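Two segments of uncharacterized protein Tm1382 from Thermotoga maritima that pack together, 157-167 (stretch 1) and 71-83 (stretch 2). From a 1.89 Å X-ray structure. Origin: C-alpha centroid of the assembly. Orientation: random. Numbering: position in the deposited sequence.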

# COMPACT_ATOMS: atom_id res chain seq x y z
N GLY B 157 11.68 -0.80 -2.86
CA GLY B 157 11.73 0.27 -3.85
C GLY B 157 11.90 1.63 -3.21
O GLY B 157 11.28 1.93 -2.20
N ALA B 158 12.77 2.45 -3.80
CA ALA B 158 12.93 3.84 -3.41
C ALA B 158 12.35 4.63 -4.56
O ALA B 158 12.97 4.74 -5.63
CB ALA B 158 14.41 4.19 -3.20
N LEU B 159 11.15 5.17 -4.35
CA LEU B 159 10.39 5.83 -5.40
C LEU B 159 10.73 7.31 -5.54
O LEU B 159 10.64 8.08 -4.58
CB LEU B 159 8.91 5.70 -5.10
CG LEU B 159 7.93 6.36 -6.08
CD1 LEU B 159 8.09 5.81 -7.51
CD2 LEU B 159 6.50 6.14 -5.55
N PHE B 160 11.10 7.69 -6.77
CA PHE B 160 11.36 9.07 -7.13
C PHE B 160 10.49 9.49 -8.28
O PHE B 160 10.12 8.68 -9.13
CB PHE B 160 12.80 9.24 -7.62
CG PHE B 160 13.83 8.93 -6.59
CD1 PHE B 160 14.42 9.95 -5.86
CD2 PHE B 160 14.20 7.62 -6.36
CE1 PHE B 160 15.36 9.66 -4.90
CE2 PHE B 160 15.14 7.33 -5.40
CZ PHE B 160 15.73 8.35 -4.68
N LEU B 161 10.21 10.79 -8.32
CA LEU B 161 9.63 11.46 -9.47
C LEU B 161 10.73 12.30 -10.11
O LEU B 161 11.29 13.20 -9.46
CB LEU B 161 8.49 12.36 -9.02
CG LEU B 161 7.83 13.23 -10.07
CD1 LEU B 161 7.30 12.39 -11.23
CD2 LEU B 161 6.72 14.04 -9.42
N GLY B 162 11.08 11.99 -11.35
CA GLY B 162 12.09 12.77 -12.07
C GLY B 162 11.40 13.61 -13.11
O GLY B 162 10.77 13.06 -14.01
N ARG B 163 11.49 14.93 -13.00
CA ARG B 163 10.89 15.80 -14.00
C ARG B 163 11.98 16.31 -14.94
O ARG B 163 13.05 16.71 -14.49
CB ARG B 163 10.17 16.98 -13.35
CG ARG B 163 8.92 16.64 -12.54
CD ARG B 163 8.20 17.95 -12.18
NE ARG B 163 6.99 17.80 -11.37
CZ ARG B 163 6.96 17.76 -10.03
NH1 ARG B 163 8.08 17.81 -9.31
NH2 ARG B 163 5.79 17.65 -9.41
N GLY B 164 11.71 16.29 -16.24
CA GLY B 164 12.70 16.75 -17.21
C GLY B 164 12.26 16.71 -18.65
O GLY B 164 11.08 16.85 -18.96
N LYS B 165 13.23 16.54 -19.54
CA LYS B 165 12.95 16.34 -20.94
C LYS B 165 13.26 14.89 -21.23
O LYS B 165 14.33 14.40 -20.86
CB LYS B 165 13.84 17.25 -21.82
CG LYS B 165 13.35 17.38 -23.27
CD LYS B 165 12.39 18.57 -23.47
CE LYS B 165 11.23 18.23 -24.43
NZ LYS B 165 11.66 17.78 -25.78
N PHE B 166 12.30 14.19 -21.83
CA PHE B 166 12.49 12.83 -22.28
C PHE B 166 12.76 12.86 -23.78
O PHE B 166 12.05 13.54 -24.51
CB PHE B 166 11.25 11.97 -22.01
CG PHE B 166 11.32 10.60 -22.61
CD1 PHE B 166 11.96 9.56 -21.93
CD2 PHE B 166 10.79 10.35 -23.87
CE1 PHE B 166 12.05 8.31 -22.50
CE2 PHE B 166 10.89 9.09 -24.43
CZ PHE B 166 11.52 8.07 -23.75
N PHE B 167 13.77 12.13 -24.22
CA PHE B 167 14.14 12.09 -25.64
C PHE B 167 13.81 10.75 -26.27
O PHE B 167 13.12 10.70 -27.29
CB PHE B 167 15.63 12.41 -25.83
CG PHE B 167 16.01 13.77 -25.35
CD1 PHE B 167 15.62 14.90 -26.07
CD2 PHE B 167 16.74 13.94 -24.18
CE1 PHE B 167 15.97 16.17 -25.63
CE2 PHE B 167 17.09 15.20 -23.73
CZ PHE B 167 16.70 16.32 -24.46
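Stretch 2 (71-83) PYVVIMDGDRVLI

Stretch 2 is a beta hairpin. Its first strand runs from Pro 71 to Asp 77, a type II' turn spans Asp 77 to Arg 80, and a second strand starts at Arg 80 and continues beyond Ile 83. The first strand lies beside the strand that begins before Gly 157 and includes Arg 163. The two run parallel, with 26° between their N-to-C directions and a signed crossing angle of -26°. Their axes approach to 4.6 Å.

The register is regular. Ala 158 pairs with Pro 71, Leu 159 with Tyr 72, Phe 160 with Val 73, Leu 161 with Val 74, Gly 162 with Ile 75 and Arg 163 with Met 76. Ala 158 CA is 4.8 Å from Pro 71 CA, and Leu 161 CA is 5.0 Å from Val 74 CA.

Backbone hydrogen bonds follow the alternation expected of parallel strands. Tyr 72 N donates to Ala 158 O at 2.9 Å; this bond is the most bent of the ladder, at 143°. Phe 160 N donates to Tyr 72 O at 2.9 Å. Val 74 N donates to Phe 160 O at 2.9 Å, and Gly 162 N to Val 74 O at 2.7 Å, the shortest of the series. Met 76 N donates to Gly 162 O at 2.9 Å, and Gly 164 N to Met 76 O at 2.9 Å. Phe 160 and Gly 162 each use both N and O, bonding to the residues before and after their partners Val 73 and Ile 75. Several of the acceptors also receive a CA-H contact, as from Leu 159 CA to Tyr 72 O at 3.4 Å and from Arg 163 CA to Met 76 O at 3.3 Å.

Ile 75 O and both backbone polar atoms of Asp 77 are satisfied within the hairpin. Leu 82 N donates to Ile 75 O at 2.9 Å. Asp 77 N donates to Arg 80 O at 2.9 Å, and Arg 80 N returns a bond to Asp 77 O at 3.1 Å. Gly 78, with phi of 64°, lies within the turn.

Stretch 1 turns a corner at Gly 164, and there a side chain takes over from the backbone. Asp 77 OD2 accepts from Phe 166 N at 2.9 Å and 172°. Lys 165 NZ is 4.5 Å from Asp 77 OD2, beyond a salt bridge. Gly 164 O receives a CA-H contact from Asp 77 CA at 3.3 Å.

Side chains pack on both faces of the sheet. On the face of Leu 159 and Leu 161, Leu 159 CD1 is 3.9 Å from Tyr 72 CD2 and also 3.9 Å from Val 74 CG2. Leu 161 CD1 lies 3.8 Å from Met 76 CG. On the other face, Phe 160 CB is 4.3 Å from Val 73 CG2. Gly 162 leaves room there: an ideal CB would come within 3.4 Å of Val 73 CG1.

Past the corner, Phe 166 points toward stretch 2. Leu 82 CD1 sits over one face of its ring, 3.9 Å from the centroid. Tyr 72 OH and Arg 163 NH1 are hydrogen-bonded elsewhere in the structure.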

# COMPACT_ATOMS: atom_id res chain seq x y z
N PRO B 71 16.40 1.64 -6.64
CA PRO B 71 15.92 2.95 -7.06
C PRO B 71 14.90 2.77 -8.18
O PRO B 71 15.10 1.93 -9.06
CB PRO B 71 17.20 3.64 -7.56
CG PRO B 71 18.16 2.53 -7.85
CD PRO B 71 17.86 1.52 -6.80
N TYR B 72 13.80 3.52 -8.13
CA TYR B 72 12.65 3.33 -9.02
C TYR B 72 12.12 4.71 -9.40
O TYR B 72 11.55 5.42 -8.56
CB TYR B 72 11.58 2.51 -8.30
CG TYR B 72 10.51 1.95 -9.22
CD1 TYR B 72 10.80 0.92 -10.11
CD2 TYR B 72 9.21 2.41 -9.17
CE1 TYR B 72 9.84 0.39 -10.94
CE2 TYR B 72 8.23 1.87 -10.01
CZ TYR B 72 8.56 0.86 -10.89
OH TYR B 72 7.57 0.33 -11.72
N VAL B 73 12.33 5.10 -10.64
CA VAL B 73 12.11 6.47 -11.06
C VAL B 73 10.98 6.56 -12.07
O VAL B 73 11.01 5.90 -13.11
CB VAL B 73 13.39 7.08 -11.68
CG1 VAL B 73 13.17 8.55 -12.00
CG2 VAL B 73 14.58 6.89 -10.73
N VAL B 74 9.99 7.37 -11.74
CA VAL B 74 8.92 7.72 -12.64
C VAL B 74 9.33 9.04 -13.29
O VAL B 74 9.72 9.99 -12.60
CB VAL B 74 7.60 7.91 -11.88
CG1 VAL B 74 6.51 8.43 -12.82
CG2 VAL B 74 7.19 6.59 -11.22
N ILE B 75 9.24 9.09 -14.62
CA ILE B 75 9.70 10.25 -15.37
C ILE B 75 8.51 11.04 -15.87
O ILE B 75 7.59 10.46 -16.44
CB ILE B 75 10.58 9.79 -16.57
CG1 ILE B 75 11.91 9.26 -16.05
CG2 ILE B 75 10.83 10.95 -17.55
CD1 ILE B 75 12.71 8.55 -17.08
N MET B 76 8.51 12.35 -15.62
CA MET B 76 7.53 13.26 -16.20
C MET B 76 8.19 14.32 -17.08
O MET B 76 9.15 14.95 -16.66
CB MET B 76 6.73 13.96 -15.12
CG MET B 76 5.61 13.11 -14.53
SD MET B 76 4.51 14.08 -13.51
CE MET B 76 3.39 14.79 -14.73
N ASP B 77 7.66 14.48 -18.29
CA ASP B 77 8.07 15.51 -19.25
C ASP B 77 6.90 16.47 -19.35
O ASP B 77 5.86 16.12 -19.92
CB ASP B 77 8.40 14.89 -20.61
CG ASP B 77 9.03 15.87 -21.61
OD1 ASP B 77 8.80 17.09 -21.50
OD2 ASP B 77 9.74 15.42 -22.53
N GLY B 78 7.04 17.64 -18.75
CA GLY B 78 5.94 18.59 -18.65
C GLY B 78 4.84 17.99 -17.80
O GLY B 78 5.08 17.55 -16.67
N ASP B 79 3.63 17.95 -18.35
CA ASP B 79 2.49 17.41 -17.62
C ASP B 79 2.16 16.00 -18.08
O ASP B 79 1.06 15.52 -17.87
CB ASP B 79 1.28 18.34 -17.74
CG ASP B 79 1.25 19.41 -16.63
OD1 ASP B 79 1.77 19.15 -15.51
OD2 ASP B 79 0.68 20.50 -16.87
N ARG B 80 3.15 15.34 -18.68
CA ARG B 80 3.00 13.97 -19.17
C ARG B 80 3.94 13.04 -18.42
O ARG B 80 5.00 13.46 -17.98
CB ARG B 80 3.28 13.90 -20.67
CG ARG B 80 2.23 14.60 -21.50
CD ARG B 80 2.53 14.49 -22.98
NE ARG B 80 1.42 15.02 -23.78
CZ ARG B 80 0.55 14.29 -24.49
NH1 ARG B 80 0.63 12.96 -24.55
NH2 ARG B 80 -0.41 14.90 -25.17
N VAL B 81 3.53 11.78 -18.29
CA VAL B 81 4.31 10.78 -17.59
C VAL B 81 4.70 9.68 -18.56
O VAL B 81 3.93 9.32 -19.46
CB VAL B 81 3.52 10.17 -16.39
CG1 VAL B 81 2.24 9.50 -16.84
CG2 VAL B 81 4.40 9.20 -15.62
N LEU B 82 5.91 9.14 -18.38
CA LEU B 82 6.43 8.10 -19.26
C LEU B 82 5.89 6.71 -18.88
O LEU B 82 6.06 6.27 -17.75
CB LEU B 82 7.96 8.09 -19.20
CG LEU B 82 8.68 7.05 -20.06
CD1 LEU B 82 8.51 7.34 -21.54
CD2 LEU B 82 10.15 6.98 -19.67
N ILE B 83 5.26 6.06 -19.84
CA ILE B 83 4.81 4.68 -19.73
C ILE B 83 5.63 3.87 -20.72
O ILE B 83 5.84 4.32 -21.85
CB ILE B 83 3.32 4.58 -20.12
CG1 ILE B 83 2.45 5.34 -19.12
CG2 ILE B 83 2.88 3.13 -20.20
CD1 ILE B 83 2.31 4.68 -17.79